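Local coordinates for uncharacterized protein (Capnocytophaga ochracea, PDB 4W9R) that is of unknown function but is probably related to esterases of the alpha/beta-hydrolase clan, carrying a signal peptide in its full-length form, at residues Thr45-Glu48 with Pro49-Met53; Gln227-Asp230 with Met231-Ile235. All blocks are in the same frame, centred on the assembly; numbering follows the deposited sequence.

In the fold
Interaction 1 lies on helix 43-59, between strands 35-40 and 67-71 in the chain, and interaction 2 at the end of helix 217-232, where the chain leaves the helix that follows the last sheet strand, 205-213. Their centres are about 16 Å apart, yet the two helices pack directly: Met53 CB of interaction 1 comes within 4.1 Å of Leu229 CD1 of interaction 2. Both also reach the second subunit, interaction 1 through Ser52 and Met53 meeting their own copies, interaction 2 through Gln227 and Asp230. An acetate ion, probably from the crystallisation liquor, sits about 3 Å from the side chain of Asp230.

Interaction 1: residues Thr45-Glu48 with Pro49-Met53; sequences TLME and PVVSM
Helix 43-59, the connection of a beta-alpha-beta unit between strands 35-40 and 67-71, runs through Thr45-Glu48 into Pro49-Met53, and a proline sits in its early turns. Pro49 has no N-H to give to Thr45 O; its ring carbon CD fills that place, 3.2 Å from Thr45 O, and the helix is kinked there. Regular bonding resumes at once. Val50 N reaches Leu46 O, and Val51 N donates to Met47 O at 2.9 Å in a nearly straight bond of 170°. Glu48 O accepts from Ser52 N at 2.9 Å, with the donor tilted from the carbonyl plane. Ser52 OG folds back over the same turn because chi1 (68°) sets it between its own N and carbonyl carbon; it lies 3.1 Å from Glu48 O and 3.0 Å from Pro49 O, and it also hydrogen-bonds to Ser52 OG of the second subunit, so the hydroxyl links the paired helices. On another flank the selenomethionine Met47, bent at chi2 (70°), brings its CE to 3.8 Å from CG2 of Val51, the two side chains crossing at a slant. Val50 CG2 stands beside Leu46 O. Strand 67-71 packs against Met47 and Val50, while Pro49 and Val50 touch helix 217-232. Pro49 also packs on Tyr56 of the second subunit, so this turn faces both the core of its own chain and the dimer interface. A helix that packs on the sheet while linking two parallel strands in a beta-alpha-beta crossover is typical of the alpha/beta-hydrolase fold.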
ATOM      1  N   THR B  45     -11.399   6.452  -4.106  1.00 26.03           N
ATOM      2  CA  THR B  45     -10.189   6.437  -3.287  1.00 22.10           C
ATOM      3  C   THR B  45      -9.418   5.122  -3.445  1.00 30.35           C
ATOM      4  O   THR B  45      -8.258   5.120  -3.853  1.00 41.32           O
ATOM      5  CB  THR B  45     -10.504   6.672  -1.797  1.00 23.52           C
ATOM      6  OG1 THR B  45     -11.527   5.765  -1.368  1.00 28.16           O
ATOM      7  CG2 THR B  45     -10.977   8.098  -1.575  1.00 26.96           C
ATOM      8  N   LEU B  46     -10.060   4.014  -3.081  1.00 19.41           N
ATOM      9  CA  LEU B  46      -9.408   2.706  -2.997  1.00 24.51           C
ATOM     10  C   LEU B  46      -8.957   2.047  -4.312  1.00 27.95           C
ATOM     11  O   LEU B  46      -8.115   1.151  -4.281  1.00 30.17           O
ATOM     12  CB  LEU B  46     -10.337   1.728  -2.272  1.00 23.16           C
ATOM     13  CG  LEU B  46     -10.617   2.025  -0.799  1.00 23.48           C
ATOM     14  CD1 LEU B  46     -11.488   0.938  -0.191  1.00 19.62           C
ATOM     15  CD2 LEU B  46      -9.313   2.164  -0.030  1.00 20.14           C
HETATM   16  N   MSE B  47      -9.504   2.469  -5.452  1.00 25.79           N
HETATM   17  CA  MSE B  47      -9.249   1.773  -6.720  1.00 23.30           C
HETATM   18  C   MSE B  47      -7.772   1.678  -7.090  1.00 26.83           C
HETATM   19  O   MSE B  47      -7.251   0.583  -7.298  1.00 27.54           O
HETATM   20  CB  MSE B  47      -9.995   2.452  -7.870  1.00 26.06           C
HETATM   21  CG  MSE B  47      -9.828   1.771  -9.223  1.00 30.51           C
HETATM   22 SE   MSE B  47     -10.746   0.054  -9.340  1.00 64.40          SE
HETATM   23  CE  MSE B  47     -10.396  -0.372 -11.210  1.00 40.41           C
ATOM     24  N   GLU B  48      -7.103   2.821  -7.177  1.00 32.33           N
ATOM     25  CA  GLU B  48      -5.706   2.850  -7.599  1.00 36.31           C
ATOM     26  C   GLU B  48      -4.755   2.120  -6.638  1.00 34.00           C
ATOM     27  O   GLU B  48      -3.844   1.428  -7.096  1.00 37.69           O
ATOM     28  CB  GLU B  48      -5.241   4.295  -7.803  1.00 41.84           C
ATOM     29  CG  GLU B  48      -5.924   4.999  -8.963  1.00 59.71           C
ATOM     30  CD  GLU B  48      -5.312   6.351  -9.263  1.00 86.38           C
ATOM     31  OE1 GLU B  48      -4.217   6.635  -8.736  1.00 90.42           O
ATOM     32  OE2 GLU B  48      -5.925   7.129 -10.024  1.00 99.81           O
ATOM     33  N   PRO B  49      -4.944   2.274  -5.312  1.00 26.04           N
ATOM     34  CA  PRO B  49      -4.109   1.446  -4.433  1.00 32.62           C
ATOM     35  C   PRO B  49      -4.330  -0.057  -4.619  1.00 29.58           C
ATOM     36  O   PRO B  49      -3.362  -0.812  -4.582  1.00 31.00           O
ATOM     37  CB  PRO B  49      -4.537   1.886  -3.030  1.00 22.73           C
ATOM     38  CG  PRO B  49      -4.975   3.288  -3.211  1.00 26.84           C
ATOM     39  CD  PRO B  49      -5.660   3.314  -4.548  1.00 21.16           C
ATOM     40  N   VAL B  50      -5.576  -0.480  -4.819  1.00 23.91           N
ATOM     41  CA  VAL B  50      -5.869  -1.893  -5.041  1.00 18.15           C
ATOM     42  C   VAL B  50      -5.239  -2.388  -6.342  1.00 28.19           C
ATOM     43  O   VAL B  50      -4.571  -3.423  -6.364  1.00 35.79           O
ATOM     44  CB  VAL B  50      -7.388  -2.163  -5.075  1.00 23.68           C
ATOM     45  CG1 VAL B  50      -7.674  -3.567  -5.601  1.00 17.13           C
ATOM     46  CG2 VAL B  50      -7.992  -1.981  -3.692  1.00 19.05           C
ATOM     47  N   VAL B  51      -5.445  -1.639  -7.420  1.00 20.81           N
ATOM     48  CA  VAL B  51      -4.902  -2.006  -8.723  1.00 25.79           C
ATOM     49  C   VAL B  51      -3.375  -2.062  -8.701  1.00 26.36           C
ATOM     50  O   VAL B  51      -2.775  -2.992  -9.236  1.00 30.22           O
ATOM     51  CB  VAL B  51      -5.362  -1.024  -9.822  1.00 23.93           C
ATOM     52  CG1 VAL B  51      -4.645  -1.309 -11.133  1.00 18.17           C
ATOM     53  CG2 VAL B  51      -6.866  -1.113 -10.010  1.00 32.19           C
ATOM     54  N   SER B  52      -2.745  -1.077  -8.070  1.00 26.87           N
ATOM     55  CA  SER B  52      -1.288  -1.031  -8.031  1.00 24.64           C
ATOM     56  C   SER B  52      -0.710  -2.191  -7.219  1.00 30.54           C
ATOM     57  O   SER B  52       0.358  -2.708  -7.543  1.00 41.00           O
ATOM     58  CB  SER B  52      -0.803   0.300  -7.455  1.00 15.44           C
ATOM     59  OG  SER B  52      -1.131   0.410  -6.082  1.00 40.81           O
HETATM   60  N   MSE B  53      -1.415  -2.598  -6.168  1.00 24.08           N
HETATM   61  CA  MSE B  53      -0.916  -3.660  -5.301  1.00 27.68           C
HETATM   62  C   MSE B  53      -1.131  -5.061  -5.884  1.00 32.55           C
HETATM   63  O   MSE B  53      -0.346  -5.966  -5.608  1.00 44.09           O
HETATM   64  CB  MSE B  53      -1.555  -3.561  -3.911  1.00 16.35           C
HETATM   65  CG  MSE B  53      -1.063  -2.362  -3.099  1.00 28.13           C
HETATM   66 SE   MSE B  53      -1.722  -2.306  -1.259  1.00 59.34          SE
HETATM   67  CE  MSE B  53      -1.430  -0.416  -0.873  1.00 60.16           C
TER

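Interaction 2: residues Gln227-Asp230 with Met231-Ile235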
ATOM      1  N   GLN B 227      -2.147  -6.556   3.403  1.00 27.63           N
ATOM      2  CA  GLN B 227      -2.237  -7.775   4.195  1.00 26.47           C
ATOM      3  C   GLN B 227      -3.288  -8.734   3.647  1.00 34.25           C
ATOM      4  O   GLN B 227      -3.036  -9.932   3.523  1.00 33.93           O
ATOM      5  CB  GLN B 227      -2.549  -7.443   5.655  1.00 18.71           C
ATOM      6  CG  GLN B 227      -1.406  -6.770   6.394  1.00 17.50           C
ATOM      7  CD  GLN B 227      -1.706  -6.557   7.863  1.00 32.07           C
ATOM      8  OE1 GLN B 227      -2.757  -6.965   8.362  1.00 34.33           O
ATOM      9  NE2 GLN B 227      -0.781  -5.918   8.567  1.00 34.11           N
ATOM     10  N   ALA B 228      -4.462  -8.200   3.319  1.00 32.97           N
ATOM     11  CA  ALA B 228      -5.579  -9.020   2.859  1.00 23.05           C
ATOM     12  C   ALA B 228      -5.234  -9.773   1.580  1.00 22.00           C
ATOM     13  O   ALA B 228      -5.457 -10.979   1.483  1.00 33.12           O
ATOM     14  CB  ALA B 228      -6.814  -8.161   2.651  1.00 21.23           C
ATOM     15  N   LEU B 229      -4.685  -9.058   0.604  1.00 20.28           N
ATOM     16  CA  LEU B 229      -4.270  -9.670  -0.655  1.00 24.12           C
ATOM     17  C   LEU B 229      -3.167 -10.698  -0.438  1.00 28.20           C
ATOM     18  O   LEU B 229      -3.139 -11.738  -1.095  1.00 40.63           O
ATOM     19  CB  LEU B 229      -3.793  -8.602  -1.640  1.00 16.57           C
ATOM     20  CG  LEU B 229      -4.841  -7.610  -2.141  1.00 22.77           C
ATOM     21  CD1 LEU B 229      -4.181  -6.549  -3.000  1.00 14.76           C
ATOM     22  CD2 LEU B 229      -5.935  -8.333  -2.913  1.00 16.86           C
ATOM     23  N   ASP B 230      -2.262 -10.398   0.487  1.00 29.47           N
ATOM     24  CA  ASP B 230      -1.136 -11.275   0.774  1.00 30.74           C
ATOM     25  C   ASP B 230      -1.597 -12.631   1.298  1.00 32.00           C
ATOM     26  O   ASP B 230      -1.138 -13.673   0.832  1.00 37.29           O
ATOM     27  CB  ASP B 230      -0.198 -10.623   1.790  1.00 38.11           C
ATOM     28  CG  ASP B 230       1.002 -11.491   2.115  1.00 48.14           C
ATOM     29  OD1 ASP B 230       1.660 -11.974   1.169  1.00 53.06           O
ATOM     30  OD2 ASP B 230       1.285 -11.694   3.316  1.00 45.67           O
HETATM   31  N   MSE B 231      -2.509 -12.608   2.263  1.00 26.14           N
HETATM   32  CA  MSE B 231      -2.950 -13.828   2.932  1.00 36.58           C
HETATM   33  C   MSE B 231      -3.952 -14.633   2.112  1.00 39.45           C
HETATM   34  O   MSE B 231      -3.919 -15.863   2.117  1.00 46.55           O
HETATM   35  CB  MSE B 231      -3.555 -13.487   4.292  1.00 30.37           C
HETATM   36  CG  MSE B 231      -2.539 -12.980   5.298  1.00 40.01           C
HETATM   37 SE   MSE B 231      -3.367 -12.436   6.969  1.00 86.40          SE
HETATM   38  CE  MSE B 231      -4.536 -11.060   6.256  1.00 43.15           C
ATOM     39  N   CYS B 232      -4.842 -13.937   1.415  1.00 39.64           N
ATOM     40  CA  CYS B 232      -5.883 -14.593   0.634  1.00 38.59           C
ATOM     41  C   CYS B 232      -5.294 -15.396  -0.525  1.00 37.76           C
ATOM     42  O   CYS B 232      -5.707 -16.526  -0.787  1.00 52.72           O
ATOM     43  CB  CYS B 232      -6.880 -13.559   0.107  1.00 25.07           C
ATOM     44  SG  CYS B 232      -8.242 -14.252  -0.856  1.00 39.34           S
ATOM     45  N   PHE B 233      -4.325 -14.800  -1.212  1.00 22.89           N
ATOM     46  CA  PHE B 233      -3.698 -15.419  -2.375  1.00 29.25           C
ATOM     47  C   PHE B 233      -2.423 -16.189  -2.028  1.00 34.43           C
ATOM     48  O   PHE B 233      -1.720 -16.661  -2.920  1.00 34.68           O
ATOM     49  CB  PHE B 233      -3.398 -14.359  -3.432  1.00 26.62           C
ATOM     50  CG  PHE B 233      -4.626 -13.809  -4.096  1.00 32.62           C
ATOM     51  CD1 PHE B 233      -5.240 -12.666  -3.613  1.00 28.52           C
ATOM     52  CD2 PHE B 233      -5.174 -14.445  -5.199  1.00 36.31           C
ATOM     53  CE1 PHE B 233      -6.374 -12.162  -4.221  1.00 22.47           C
ATOM     54  CE2 PHE B 233      -6.309 -13.946  -5.810  1.00 31.36           C
ATOM     55  CZ  PHE B 233      -6.908 -12.802  -5.321  1.00 29.74           C
ATOM     56  N   ASP B 234      -2.128 -16.295  -0.736  1.00 27.92           N
ATOM     57  CA  ASP B 234      -0.873 -16.869  -0.245  1.00 35.11           C
ATOM     58  C   ASP B 234      -0.521 -18.240  -0.835  1.00 39.39           C
ATOM     59  O   ASP B 234       0.655 -18.553  -1.023  1.00 47.32           O
ATOM     60  CB  ASP B 234      -0.916 -16.974   1.280  1.00 36.30           C
ATOM     61  CG  ASP B 234       0.399 -17.440   1.869  1.00 44.71           C
ATOM     62  OD1 ASP B 234       1.338 -16.619   1.950  1.00 45.79           O
ATOM     63  OD2 ASP B 234       0.494 -18.625   2.254  1.00 43.51           O
ATOM     64  N   ILE B 235      -1.534 -19.051  -1.122  1.00 29.10           N
ATOM     65  CA  ILE B 235      -1.314 -20.388  -1.667  1.00 21.62           C
ATOM     66  C   ILE B 235      -0.645 -20.339  -3.048  1.00 29.97           C
ATOM     67  O   ILE B 235      -0.017 -21.308  -3.479  1.00 33.34           O
ATOM     68  CB  ILE B 235      -2.645 -21.178  -1.761  1.00 28.56           C
ATOM     69  CG1 ILE B 235      -2.384 -22.666  -2.016  1.00 32.99           C
ATOM     70  CG2 ILE B 235      -3.554 -20.591  -2.831  1.00 35.30           C
ATOM     71  CD1 ILE B 235      -1.542 -23.331  -0.949  1.00 27.43           C
TER
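Gln227-Asp230 and Met231-Ile235 form one run of backbone, helical as far as Cys232 and leaving helical angles at Phe233. Met231 N bonds to Gln227 O and Cys232 N to Ala228 O, both at 3.0 Å. The next bond, Phe233 N to Leu229 O, lengthens to 3.3 Å, its donor standing 37° out of the carbonyl plane. One residue on, Asp234 N is 3.2 Å from Asp230 O at too poor an angle to bond and makes instead a weak bond to Met231 O. The Phe233 ring turns its edge to Leu229 O, which lies in the ring plane 3.4 Å from CD1. Leu229 and Phe233 run side by side and point the same way, with Leu229 CD2 4.1 Å from Phe233 CE1. This is the C-terminal end of helix 217-232, where the chain leaves the helix that follows the last strand of the sheet and heads for the helical part beginning at 241-248. Selenomethionine Met231 folds back along the helix, its bend at chi3 (-60°) laying CE 3.3 Å from Gln227 O. Phe172 and Tyr174 of strand 171-180 touch Met231, Tyr174 OH also bonds to Gln227 OE1, and Gln227 NE2 bonds to Gln223 of the second subunit. The carboxylates of Asp230 and Asp234 come near each other, OD1 to OD1 4.7 Å, and both form salt bridges to Lys237, whose ammonium probably offsets their mutual repulsion.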